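Local coordinates for protein spermidine synthase (Corynebacterium glutamicum ATCC 13032, PDB 3GJY) that probably acts as a spermidine synthase of polyamine biosynthesis, transferring an aminopropyl group to putrescine on a scaffold related to AdoMet-dependent methyltransferases, at residues His222-Ala227 with Ala271-Glu276; Ala198-His203 with Ile240-Ser245. All blocks are in the same frame, centred on the assembly; numbering follows the deposited sequence.

Interaction 1: residues His222-Ala227 with Ala271-Glu276; sequences HVAVIA and AQYKDE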
loop_
_atom_site.group_PDB
_atom_site.type_symbol
_atom_site.label_atom_id
_atom_site.label_comp_id
_atom_site.label_asym_id
_atom_site.label_seq_id
_atom_site.Cartn_x
_atom_site.Cartn_y
_atom_site.Cartn_z
ATOM N N HIS A 222 12.861 12.397 -3.394
ATOM C CA HIS A 222 13.356 11.590 -2.254
ATOM C C HIS A 222 12.660 10.237 -2.215
ATOM O O HIS A 222 11.506 10.112 -2.630
ATOM C CB HIS A 222 13.178 12.326 -0.913
ATOM C CG HIS A 222 13.820 13.669 -0.905
ATOM N ND1 HIS A 222 15.190 13.817 -0.914
ATOM C CD2 HIS A 222 13.295 14.915 -0.986
ATOM C CE1 HIS A 222 15.482 15.105 -0.969
ATOM N NE2 HIS A 222 14.354 15.794 -1.015
ATOM N N VAL A 223 13.390 9.235 -1.721
ATOM C CA VAL A 223 12.870 7.857 -1.583
ATOM C C VAL A 223 13.391 7.227 -0.319
ATOM O O VAL A 223 14.441 7.612 0.196
ATOM C CB VAL A 223 13.261 6.960 -2.788
ATOM C CG1 VAL A 223 12.467 7.326 -4.074
ATOM C CG2 VAL A 223 14.782 7.048 -3.057
ATOM N N ALA A 224 12.648 6.237 0.173
ATOM C CA ALA A 224 13.042 5.439 1.325
ATOM C C ALA A 224 12.298 4.122 1.260
ATOM O O ALA A 224 11.307 3.988 0.511
ATOM C CB ALA A 224 12.698 6.170 2.638
ATOM N N VAL A 225 12.772 3.148 2.036
ATOM C CA VAL A 225 12.124 1.847 2.051
ATOM C C VAL A 225 12.000 1.252 3.455
ATOM O O VAL A 225 12.731 1.620 4.384
ATOM C CB VAL A 225 12.793 0.809 1.059
ATOM C CG1 VAL A 225 12.858 1.273 -0.395
ATOM C CG2 VAL A 225 14.074 0.320 1.558
ATOM N N ILE A 226 11.044 0.345 3.587
ATOM C CA ILE A 226 10.957 -0.549 4.734
ATOM C C ILE A 226 10.956 -1.974 4.238
ATOM O O ILE A 226 10.142 -2.364 3.411
ATOM C CB ILE A 226 9.711 -0.268 5.579
ATOM C CG1 ILE A 226 9.819 1.102 6.291
ATOM C CG2 ILE A 226 9.567 -1.368 6.673
ATOM C CD1 ILE A 226 8.513 1.631 6.774
ATOM N N ALA A 227 11.933 -2.758 4.700
ATOM C CA ALA A 227 12.233 -4.031 4.054
ATOM C C ALA A 227 12.222 -5.188 4.998
ATOM O O ALA A 227 12.579 -5.043 6.178
ATOM C CB ALA A 227 13.612 -3.959 3.365
ATOM N N ALA A 271 11.509 -5.779 10.969
ATOM C CA ALA A 271 11.863 -5.157 9.688
ATOM C C ALA A 271 12.859 -4.035 9.868
ATOM O O ALA A 271 13.164 -3.655 10.996
ATOM C CB ALA A 271 10.620 -4.632 8.992
ATOM N N GLN A 272 13.358 -3.515 8.750
ATOM C CA GLN A 272 14.399 -2.480 8.746
ATOM C C GLN A 272 13.913 -1.282 7.912
ATOM O O GLN A 272 13.368 -1.458 6.821
ATOM C CB GLN A 272 15.689 -3.035 8.110
ATOM C CG GLN A 272 16.314 -4.171 8.952
ATOM C CD GLN A 272 17.387 -4.989 8.252
ATOM O OE1 GLN A 272 17.648 -4.845 7.051
ATOM N NE2 GLN A 272 17.992 -5.902 9.011
ATOM N N TYR A 273 14.142 -0.089 8.439
ATOM C CA TYR A 273 13.963 1.158 7.707
ATOM C C TYR A 273 15.285 1.507 7.024
ATOM O O TYR A 273 16.349 1.479 7.651
ATOM C CB TYR A 273 13.590 2.285 8.672
ATOM C CG TYR A 273 13.546 3.658 8.023
ATOM C CD1 TYR A 273 12.532 3.993 7.122
ATOM C CD2 TYR A 273 14.537 4.618 8.277
ATOM C CE1 TYR A 273 12.488 5.235 6.522
ATOM C CE2 TYR A 273 14.494 5.879 7.675
ATOM C CZ TYR A 273 13.472 6.182 6.790
ATOM O OH TYR A 273 13.398 7.416 6.184
ATOM N N LYS A 274 15.207 1.832 5.735
ATOM C CA LYS A 274 16.399 2.223 4.983
ATOM C C LYS A 274 16.170 3.593 4.386
ATOM O O LYS A 274 15.153 3.853 3.701
ATOM C CB LYS A 274 16.678 1.231 3.838
ATOM C CG LYS A 274 16.776 -0.247 4.226
ATOM C CD LYS A 274 17.945 -0.530 5.160
ATOM C CE LYS A 274 18.264 -1.997 5.188
ATOM N NZ LYS A 274 19.244 -2.230 6.277
ATOM N N ASP A 275 17.142 4.462 4.610
ATOM C CA ASP A 275 17.013 5.855 4.213
ATOM C C ASP A 275 17.388 6.054 2.745
ATOM O O ASP A 275 17.776 5.097 2.036
ATOM C CB ASP A 275 17.775 6.796 5.184
ATOM C CG ASP A 275 19.301 6.695 5.104
ATOM O OD1 ASP A 275 19.870 6.082 4.172
ATOM O OD2 ASP A 275 19.917 7.315 5.999
ATOM N N GLU A 276 17.243 7.283 2.277
ATOM C CA GLU A 276 17.499 7.578 0.855
ATOM C C GLU A 276 18.913 7.212 0.390
ATOM O O GLU A 276 19.066 6.668 -0.710
ATOM C CB GLU A 276 17.233 9.048 0.559
ATOM C CG GLU A 276 17.462 9.401 -0.877
ATOM C CD GLU A 276 17.078 10.812 -1.202
ATOM O OE1 GLU A 276 16.262 11.401 -0.486
ATOM O OE2 GLU A 276 17.628 11.362 -2.181
#
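Val225 and Lys274 form a hydrogen-bonded antiparallel pair, Val225 N meeting Lys274 O at 3.0 Å and Lys274 N meeting Val225 O at 2.8 Å, in a ladder that Ala227 and Gln272 continue; the strand axes approach to 4.8 Å. Beta-branched Val225, well suited to extended backbone, lays CG2 on the lysine, 3.6 Å from Lys274 CB. Bent at chi2 (-64°), the lysine chain then leads away, and its ammonium is shared between Gln272 OE1 and a cation-pi contact with Trp278. On the other face Tyr273 and Ile226 are paired: CG1 of Ile226 comes to the ring edge, 4.1 Å from Tyr273 CD1, while small Ala224 sets its methyl 3.8 Å from Tyr273 OH. That hydroxyl is bonded to Phe250 O, and helix 255-264 packs on the ring. Beyond the ladder Glu276, with its chain extended, reaches His222, where ND1 donates in the ring plane to the syn lone pair of OE1 at 2.7 Å; OE2 salt-bridges Arg280 NE. Asp275 N-caps helix 276-282, OD1 accepting from Trp278 N and OD2 from Ser252 N. This short antiparallel strand, followed after its N-cap by a helix, forms the edge of the mixed sheet of a Rossmann-like, methyltransferase-type domain.

Interaction 2: residues Ala198-His203 with Ile240-Ser245; sequences ANCGDH and IILMGS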
loop_
_atom_site.group_PDB
_atom_site.type_symbol
_atom_site.label_atom_id
_atom_site.label_comp_id
_atom_site.label_asym_id
_atom_site.label_seq_id
_atom_site.Cartn_x
_atom_site.Cartn_y
_atom_site.Cartn_z
ATOM N N ALA A 198 4.099 2.269 -1.576
ATOM C CA ALA A 198 3.670 1.068 -2.282
ATOM C C ALA A 198 4.114 -0.204 -1.607
ATOM O O ALA A 198 5.267 -0.339 -1.179
ATOM C CB ALA A 198 4.179 1.070 -3.746
ATOM N N ASN A 199 3.208 -1.171 -1.583
ATOM C CA ASN A 199 3.580 -2.542 -1.264
ATOM C C ASN A 199 4.132 -3.215 -2.514
ATOM O O ASN A 199 3.496 -3.204 -3.567
ATOM C CB ASN A 199 2.361 -3.295 -0.756
ATOM C CG ASN A 199 2.667 -4.712 -0.364
ATOM O OD1 ASN A 199 3.796 -5.037 0.024
ATOM N ND2 ASN A 199 1.644 -5.564 -0.427
ATOM N N CYS A 200 5.346 -3.740 -2.422
ATOM C CA CYS A 200 5.982 -4.428 -3.561
ATOM C C CYS A 200 6.369 -5.820 -3.101
ATOM O O CYS A 200 7.146 -5.978 -2.170
ATOM C CB CYS A 200 7.197 -3.631 -4.061
ATOM S SG CYS A 200 8.230 -4.457 -5.266
ATOM N N GLY A 201 5.768 -6.835 -3.716
ATOM C CA GLY A 201 6.184 -8.225 -3.468
ATOM C C GLY A 201 7.257 -8.619 -4.477
ATOM O O GLY A 201 7.123 -8.343 -5.683
ATOM N N ASP A 202 8.345 -9.220 -3.994
ATOM C CA ASP A 202 9.425 -9.594 -4.919
ATOM C C ASP A 202 10.193 -10.817 -4.422
ATOM O O ASP A 202 10.273 -11.086 -3.208
ATOM C CB ASP A 202 10.355 -8.391 -5.217
ATOM C CG ASP A 202 11.043 -8.483 -6.600
ATOM O OD1 ASP A 202 10.861 -9.489 -7.339
ATOM O OD2 ASP A 202 11.780 -7.549 -6.977
ATOM N N HIS A 203 10.723 -11.590 -5.374
ATOM C CA HIS A 203 11.683 -12.647 -5.006
ATOM C C HIS A 203 13.109 -12.126 -5.093
ATOM O O HIS A 203 13.354 -11.035 -5.625
ATOM C CB HIS A 203 11.501 -13.986 -5.745
ATOM C CG HIS A 203 10.678 -13.901 -6.987
ATOM N ND1 HIS A 203 9.590 -14.718 -7.207
ATOM C CD2 HIS A 203 10.788 -13.114 -8.083
ATOM C CE1 HIS A 203 9.049 -14.422 -8.375
ATOM N NE2 HIS A 203 9.757 -13.453 -8.928
ATOM N N ILE A 240 8.522 -5.472 0.263
ATOM C CA ILE A 240 9.286 -4.264 0.526
ATOM C C ILE A 240 8.338 -3.089 0.304
ATOM O O ILE A 240 7.612 -3.040 -0.695
ATOM C CB ILE A 240 10.580 -4.206 -0.373
ATOM C CG1 ILE A 240 11.403 -2.957 -0.064
ATOM C CG2 ILE A 240 10.221 -4.332 -1.862
ATOM C CD1 ILE A 240 12.824 -3.019 -0.638
ATOM N N ILE A 241 8.332 -2.164 1.249
ATOM C CA ILE A 241 7.508 -0.959 1.147
ATOM C C ILE A 241 8.385 0.141 0.524
ATOM O O ILE A 241 9.444 0.492 1.062
ATOM C CB ILE A 241 7.032 -0.507 2.539
ATOM C CG1 ILE A 241 6.248 -1.636 3.263
ATOM C CG2 ILE A 241 6.196 0.774 2.391
ATOM C CD1 ILE A 241 5.168 -2.322 2.449
ATOM N N LEU A 242 7.949 0.657 -0.619
ATOM C CA LEU A 242 8.659 1.697 -1.379
ATOM C C LEU A 242 7.986 3.027 -1.154
ATOM O O LEU A 242 6.767 3.152 -1.362
ATOM C CB LEU A 242 8.588 1.347 -2.870
ATOM C CG LEU A 242 8.981 -0.102 -3.231
ATOM C CD1 LEU A 242 8.830 -0.303 -4.749
ATOM C CD2 LEU A 242 10.422 -0.422 -2.802
HETATM N N MSE A 243 8.764 4.022 -0.712
HETATM C CA MSE A 243 8.214 5.336 -0.426
HETATM C C MSE A 243 8.869 6.418 -1.292
HETATM O O MSE A 243 10.089 6.412 -1.471
HETATM C CB MSE A 243 8.300 5.674 1.066
HETATM C CG MSE A 243 7.491 4.713 1.935
HETATM SE SE MSE A 243 7.614 5.089 3.805
HETATM C CE MSE A 243 9.345 4.327 4.049
ATOM N N GLY A 244 8.058 7.324 -1.833
ATOM C CA GLY A 244 8.569 8.433 -2.636
ATOM C C GLY A 244 7.878 9.722 -2.213
ATOM O O GLY A 244 6.690 9.716 -1.874
ATOM N N SER A 245 8.629 10.823 -2.160
ATOM C CA SER A 245 8.057 12.130 -1.862
ATOM C C SER A 245 9.046 13.206 -2.273
ATOM O O SER A 245 10.274 12.946 -2.332
ATOM C CB SER A 245 7.860 12.276 -0.350
ATOM O OG SER A 245 7.255 13.527 0.002
#
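Cys200 CB packs against two side chains of the facing strand, 3.8 Å from Ile240 CG2 and 3.8 Å from Leu242 CD1, while SG, anti to the backbone N (chi1 171°), lies 3.9 Å from Ile240 CG2. Ala198 pairs with Leu242 on this face, its small methyl adding little side-chain contact. On the opposite face Ile241 bends its chain so that CD1 comes 3.9 Å from Asn199 OD1, a methyl against an amide oxygen with the two side chains crossing at a slant. Four backbone hydrogen bonds hold this register. Ala198 and Leu242 exchange two, as do Cys200 and Ile240; Ile240 N to Cys200 O is 2.8 Å, and Cys200 N to Ile240 O, at 2.9 Å, is the most bent of the set, with an angle of 144° at the hydrogen. Farther out, helix 207-219 covers the cysteine and leucine through Ala209, Glu212 and Met216, and Trp73 and Ile74 of helix 69-85 pack on Ile241. The Asn199 amide is fixed at both ends: OD1 accepts from Asn239 ND2, and ND2 bonds Asp166 OD1. A buried asparagine suits this place because its amide can both accept and donate. The chemistry is therefore divided by face, with mainly apolar packing beneath helix 207-219 and, on the other, a buried amide whose hydrogen bonds probably offset much of the cost of burying a polar group.

How the interactions relate
Both contacts belong to one mixed sheet, in which strand 238-245 of interaction 2 lies beside strand 222-227 of interaction 1. Ala224 O to Met243 N and Ile226 O to Ile241 N, each 2.8 Å, are probable hydrogen bonds joining the two, so the four strands run 194-202, 238-245, 222-227, 272-274. Interaction 2 lies deeper, its centre about 8 Å from the centre of the chain against about 15 Å for that of interaction 1, and its touching residues are all buried, aliphatic groups predominating with one internal amide. Interaction 1 is at the sheet margin, where Lys274, Gln272 and the His222-Glu276 pair bring charge and polarity to partly exposed positions, although Tyr273 and Ile226 stay buried.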